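Local atomic coordinates of dTDP-4-dehydrorhamnose 3,5-epimerase (Bacillus anthracis str. Ames, PDB entry 3RYK), a protein that probably epimerises the sugar ring of dTDP-4-dehydro-6-deoxyglucose at carbons 3 and 5, a step in making dTDP-L-rhamnose. Residues A79-G84 against S185-D190; G144-V149 against P180-S185. All coordinates share one frame; numbering follows the deposited sequence.

Interaction 1 (A79-G84 against S185-D190); sequences AGTIRG and SPILSD. With POP (pyrophosphate 2-), chain C.
Ala-79 meets Ile-187 through its carbonyl, Ala-79 O lying 3.7 Å from Ile-187 CD1. Gly-80, at backbone angles suited to glycine, accepts a nearly straight bond (170°) from Ile-187 N to its O at 2.8 Å. At Thr-81 the side chains cross, OG1 lying 3.9 Å from Ile-187 CB while bonding to Glu-78 O; CG2 lies by Ile-187 O and over the rim of one face of the Arg-83 guanidinium. Ile-82 N returns a bond to Ile-187 O (2.9 Å). Bonding of one residue to both neighbours of its partner defines a parallel beta bridge, here a single one joining the lead-in to strand 82-88 of the jelly-roll-like fold to an irregular loop. A water spans the next pair, accepting from Ser-189 N and lying unusually close to Ile-82 O. Ile-82 lies alongside Pro-186, CD1 to CB 3.7 Å, and alongside Leu-188, whose CD2 presses tightly on Ile-82 CB at 3.3 Å. Arg-83, bent at chi2 and held through NE by Ser-76, brings NH1 to 4.0 Å from O6 of the pyrophosphate, without a bond, whereas Ser-189 OG donates to O4 (2.6 Å) and accepts from Asp-192 N as a helix N-cap.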
# COMPACT_ATOMS: atom_id res chain seq x y z
N ALA A 79 10.76 -17.57 5.87
CA ALA A 79 11.54 -17.36 4.65
C ALA A 79 11.35 -18.62 3.81
O ALA A 79 11.14 -19.71 4.35
CB ALA A 79 13.00 -17.19 4.95
N GLY A 80 11.46 -18.50 2.49
CA GLY A 80 11.29 -19.65 1.61
C GLY A 80 9.84 -20.05 1.36
O GLY A 80 9.55 -21.22 1.02
N THR A 81 8.93 -19.11 1.55
CA THR A 81 7.52 -19.34 1.31
C THR A 81 7.29 -18.97 -0.16
O THR A 81 7.70 -17.89 -0.60
CB THR A 81 6.62 -18.47 2.20
OG1 THR A 81 6.88 -18.76 3.58
CG2 THR A 81 5.13 -18.69 1.89
N ILE A 82 6.68 -19.86 -0.92
CA ILE A 82 6.39 -19.57 -2.32
C ILE A 82 4.91 -19.32 -2.56
O ILE A 82 4.05 -20.15 -2.21
CB ILE A 82 6.94 -20.63 -3.31
CG1 ILE A 82 8.45 -20.44 -3.49
CG2 ILE A 82 6.32 -20.48 -4.68
CD1 ILE A 82 9.08 -21.37 -4.50
N ARG A 83 4.64 -18.16 -3.14
CA ARG A 83 3.29 -17.71 -3.47
C ARG A 83 3.19 -17.64 -5.01
O ARG A 83 3.78 -16.75 -5.64
CB ARG A 83 3.02 -16.33 -2.88
CG ARG A 83 3.18 -16.21 -1.35
CD ARG A 83 2.23 -17.09 -0.56
NE ARG A 83 2.39 -16.80 0.87
CZ ARG A 83 1.65 -17.32 1.85
NH1 ARG A 83 0.69 -18.19 1.58
NH2 ARG A 83 1.89 -16.95 3.10
N GLY A 84 2.47 -18.58 -5.61
CA GLY A 84 2.29 -18.66 -7.08
C GLY A 84 2.71 -19.99 -7.69
O GLY A 84 2.82 -21.00 -6.97
N SER A 185 13.13 -26.78 -0.45
CA SER A 185 11.85 -27.31 0.03
C SER A 185 10.94 -26.14 0.37
O SER A 185 10.69 -25.88 1.54
CB SER A 185 12.10 -28.17 1.27
OG SER A 185 13.03 -29.21 0.99
N PRO A 186 10.40 -25.45 -0.65
CA PRO A 186 9.55 -24.30 -0.37
C PRO A 186 8.32 -24.54 0.48
O PRO A 186 7.74 -25.63 0.43
CB PRO A 186 9.09 -23.83 -1.76
CG PRO A 186 9.35 -24.95 -2.66
CD PRO A 186 10.47 -25.75 -2.09
N ILE A 187 7.97 -23.52 1.27
CA ILE A 187 6.77 -23.58 2.10
C ILE A 187 5.68 -23.20 1.10
O ILE A 187 5.66 -22.11 0.57
CB ILE A 187 6.87 -22.65 3.32
CG1 ILE A 187 7.98 -23.16 4.23
CG2 ILE A 187 5.52 -22.58 4.06
CD1 ILE A 187 8.51 -22.17 5.22
N LEU A 188 4.79 -24.14 0.79
CA LEU A 188 3.72 -23.94 -0.16
C LEU A 188 2.41 -24.41 0.41
O LEU A 188 2.40 -25.31 1.23
CB LEU A 188 3.99 -24.83 -1.38
CG LEU A 188 5.24 -24.56 -2.20
CD1 LEU A 188 5.68 -25.73 -3.08
CD2 LEU A 188 4.97 -23.32 -3.00
N SER A 189 1.31 -23.80 -0.03
CA SER A 189 0.00 -24.23 0.43
C SER A 189 -0.31 -25.46 -0.43
O SER A 189 0.27 -25.63 -1.52
CB SER A 189 -1.06 -23.15 0.25
OG SER A 189 -1.22 -22.83 -1.12
N ASP A 190 -1.20 -26.32 0.06
CA ASP A 190 -1.57 -27.51 -0.71
C ASP A 190 -2.09 -27.13 -2.09
O ASP A 190 -1.80 -27.81 -3.08
CB ASP A 190 -2.60 -28.36 0.03
CG ASP A 190 -2.03 -29.04 1.27
OD1 ASP A 190 -0.81 -28.99 1.49
OD2 ASP A 190 -2.82 -29.66 2.01
P1 POP C . -4.72 -17.77 -2.67
O1 POP C . -5.88 -17.07 -1.99
O2 POP C . -5.01 -17.82 -4.16
O3 POP C . -3.43 -17.02 -2.41
O POP C . -4.65 -19.30 -2.13
P2 POP C . -3.56 -19.92 -1.10
O4 POP C . -2.57 -20.73 -1.90
O5 POP C . -4.27 -20.82 -0.12
O6 POP C . -2.82 -18.86 -0.31
O HOH W 1 1.93 -21.23 -1.44

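Interaction 2 (G144-V149 against P180-S185); sequences GFCTLV and PWPVTS
Cys-146 meets three consecutive residues of the facing loop, Trp-181, Pro-182 and Val-183, and its two side-chain atoms divide the work. Its CB approaches the six-membered ring of Trp-181 obliquely, 3.7 Å from CE3. With SG anti to the backbone N (chi1 -176°), the sulfur is directed away from the indole, to the two residues that follow, touching Val-183 CG1 at 3.6 Å and Pro-182 CG at 3.8 Å. The sulfur thus serves as an apolar tip, working by van der Waals contact. The Val-183 branch it meets is the one placed between its own backbone N and carbonyl carbon (chi1 57°), the other methyl being anti to the N.

The strand concerned, 141-147, is the central one of a five-stranded antiparallel sheet in the jelly-roll-like fold, and alternate residues serve its two faces. Cys-146 looks to the loop, whereas Phe-145 and Thr-147 turn their side chains away from it, toward strands 70-76 and 152-158, with Thr-147 CG2 in the plane of the phenyl ring at its edge.

The indole follows the strand back toward Gly-144: Trp-181 CZ3 lies 4.1 Å from Phe-145 C, and Trp-181 CH2 has Gly-144 C near the ring plane at its edge, 4.5 Å away. Beyond the two segments, the indole rests on Ile-82 and Val-108, and NE1 donates to Trp-172 O, which helps fix the rotation of the ring and satisfies its polar atom. Where the strand gives way to loop, Leu-148 crosses Pro-182 at about a right angle; its CD2 reaches Pro-182 CG at 3.7 Å, so that this one ring carbon is touched by both the leucine methyl and the cysteine sulfur.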
# COMPACT_ATOMS: atom_id res chain seq x y z
N GLY A 144 4.65 -15.03 -9.45
CA GLY A 144 4.86 -15.67 -8.16
C GLY A 144 6.13 -15.15 -7.52
O GLY A 144 6.89 -14.42 -8.17
N PHE A 145 6.34 -15.51 -6.26
CA PHE A 145 7.54 -15.07 -5.56
C PHE A 145 7.97 -15.99 -4.41
O PHE A 145 7.18 -16.81 -3.91
CB PHE A 145 7.37 -13.65 -5.04
CG PHE A 145 6.26 -13.49 -4.02
CD1 PHE A 145 6.50 -13.74 -2.67
CD2 PHE A 145 5.01 -13.04 -4.39
CE1 PHE A 145 5.50 -13.57 -1.72
CE2 PHE A 145 4.00 -12.86 -3.44
CZ PHE A 145 4.25 -13.13 -2.10
N CYS A 146 9.23 -15.84 -4.01
CA CYS A 146 9.83 -16.60 -2.91
C CYS A 146 10.34 -15.59 -1.90
O CYS A 146 11.15 -14.72 -2.24
CB CYS A 146 10.98 -17.49 -3.39
SG CYS A 146 11.72 -18.56 -2.13
N THR A 147 9.88 -15.70 -0.66
CA THR A 147 10.31 -14.78 0.39
C THR A 147 11.74 -15.16 0.77
O THR A 147 12.06 -16.33 0.92
CB THR A 147 9.34 -14.78 1.57
OG1 THR A 147 9.29 -16.08 2.17
CG2 THR A 147 7.93 -14.39 1.09
N LEU A 148 12.61 -14.17 0.96
CA LEU A 148 14.00 -14.45 1.27
C LEU A 148 14.38 -14.38 2.75
O LEU A 148 15.45 -14.85 3.14
CB LEU A 148 14.87 -13.46 0.49
CG LEU A 148 14.65 -13.40 -1.03
CD1 LEU A 148 15.71 -12.38 -1.62
CD2 LEU A 148 14.76 -14.75 -1.75
N VAL A 149 13.52 -13.79 3.57
CA VAL A 149 13.76 -13.64 5.00
C VAL A 149 12.43 -13.74 5.71
O VAL A 149 11.40 -13.51 5.08
CB VAL A 149 14.37 -12.26 5.31
CG1 VAL A 149 15.76 -12.17 4.73
CG2 VAL A 149 13.46 -11.13 4.80
N PRO A 180 15.34 -21.03 -11.12
CA PRO A 180 16.33 -21.22 -10.06
C PRO A 180 15.88 -20.66 -8.70
O PRO A 180 16.52 -19.77 -8.14
CB PRO A 180 17.53 -20.43 -10.59
CG PRO A 180 16.90 -19.31 -11.28
CD PRO A 180 15.73 -19.91 -11.99
N TRP A 181 14.81 -21.21 -8.14
CA TRP A 181 14.33 -20.71 -6.86
C TRP A 181 15.40 -20.82 -5.80
O TRP A 181 16.13 -21.82 -5.75
CB TRP A 181 13.09 -21.48 -6.38
CG TRP A 181 11.94 -21.37 -7.28
CD1 TRP A 181 11.49 -22.32 -8.15
CD2 TRP A 181 11.09 -20.24 -7.43
NE1 TRP A 181 10.39 -21.85 -8.82
CE2 TRP A 181 10.12 -20.58 -8.40
CE3 TRP A 181 11.03 -18.98 -6.83
CZ2 TRP A 181 9.12 -19.69 -8.80
CZ3 TRP A 181 10.03 -18.10 -7.23
CH2 TRP A 181 9.09 -18.47 -8.21
N PRO A 182 15.50 -19.81 -4.92
CA PRO A 182 16.51 -19.80 -3.85
C PRO A 182 16.11 -20.66 -2.63
O PRO A 182 16.48 -20.35 -1.49
CB PRO A 182 16.55 -18.33 -3.46
CG PRO A 182 15.17 -17.88 -3.69
CD PRO A 182 14.75 -18.54 -4.95
N VAL A 183 15.40 -21.76 -2.87
CA VAL A 183 14.96 -22.63 -1.80
C VAL A 183 14.82 -24.02 -2.40
O VAL A 183 14.56 -24.16 -3.58
CB VAL A 183 13.61 -22.15 -1.20
CG1 VAL A 183 12.55 -22.06 -2.29
CG2 VAL A 183 13.16 -23.04 -0.06
N THR A 184 15.06 -25.03 -1.57
CA THR A 184 14.97 -26.44 -1.98
C THR A 184 13.62 -27.06 -1.65
O THR A 184 13.05 -27.79 -2.48
CB THR A 184 16.12 -27.26 -1.32
OG1 THR A 184 17.37 -26.86 -1.90
CG2 THR A 184 15.95 -28.77 -1.52
N SER A 185 13.13 -26.78 -0.45
CA SER A 185 11.85 -27.31 0.03
C SER A 185 10.94 -26.14 0.37
O SER A 185 10.69 -25.88 1.54
CB SER A 185 12.10 -28.17 1.27
OG SER A 185 13.03 -29.21 0.99

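Overall arrangement
The two interactions show how one loop can first lay side chains on a strand and then pair its backbone with the lead-in to the neighbouring strand. Their centres lie about 7 Å apart, and both reach the five-stranded antiparallel sheet, in which strands 82-88 and 141-147 are adjacent. Along the chain the order is 79-84, 144-149, 180-185, 185-190, so the span closed by interaction 2 falls within that of interaction 1. Ser-185 joins the two loop segments. Segments 79-84 and 144-149 are linked by probable backbone hydrogen bonds, Gly-80 N to Thr-147 O and Phe-145 N to Arg-83 O, while Ile-82 touches both Cys-146 and Trp-181. The loop then leads to helix 190-193 at the pyrophosphate site.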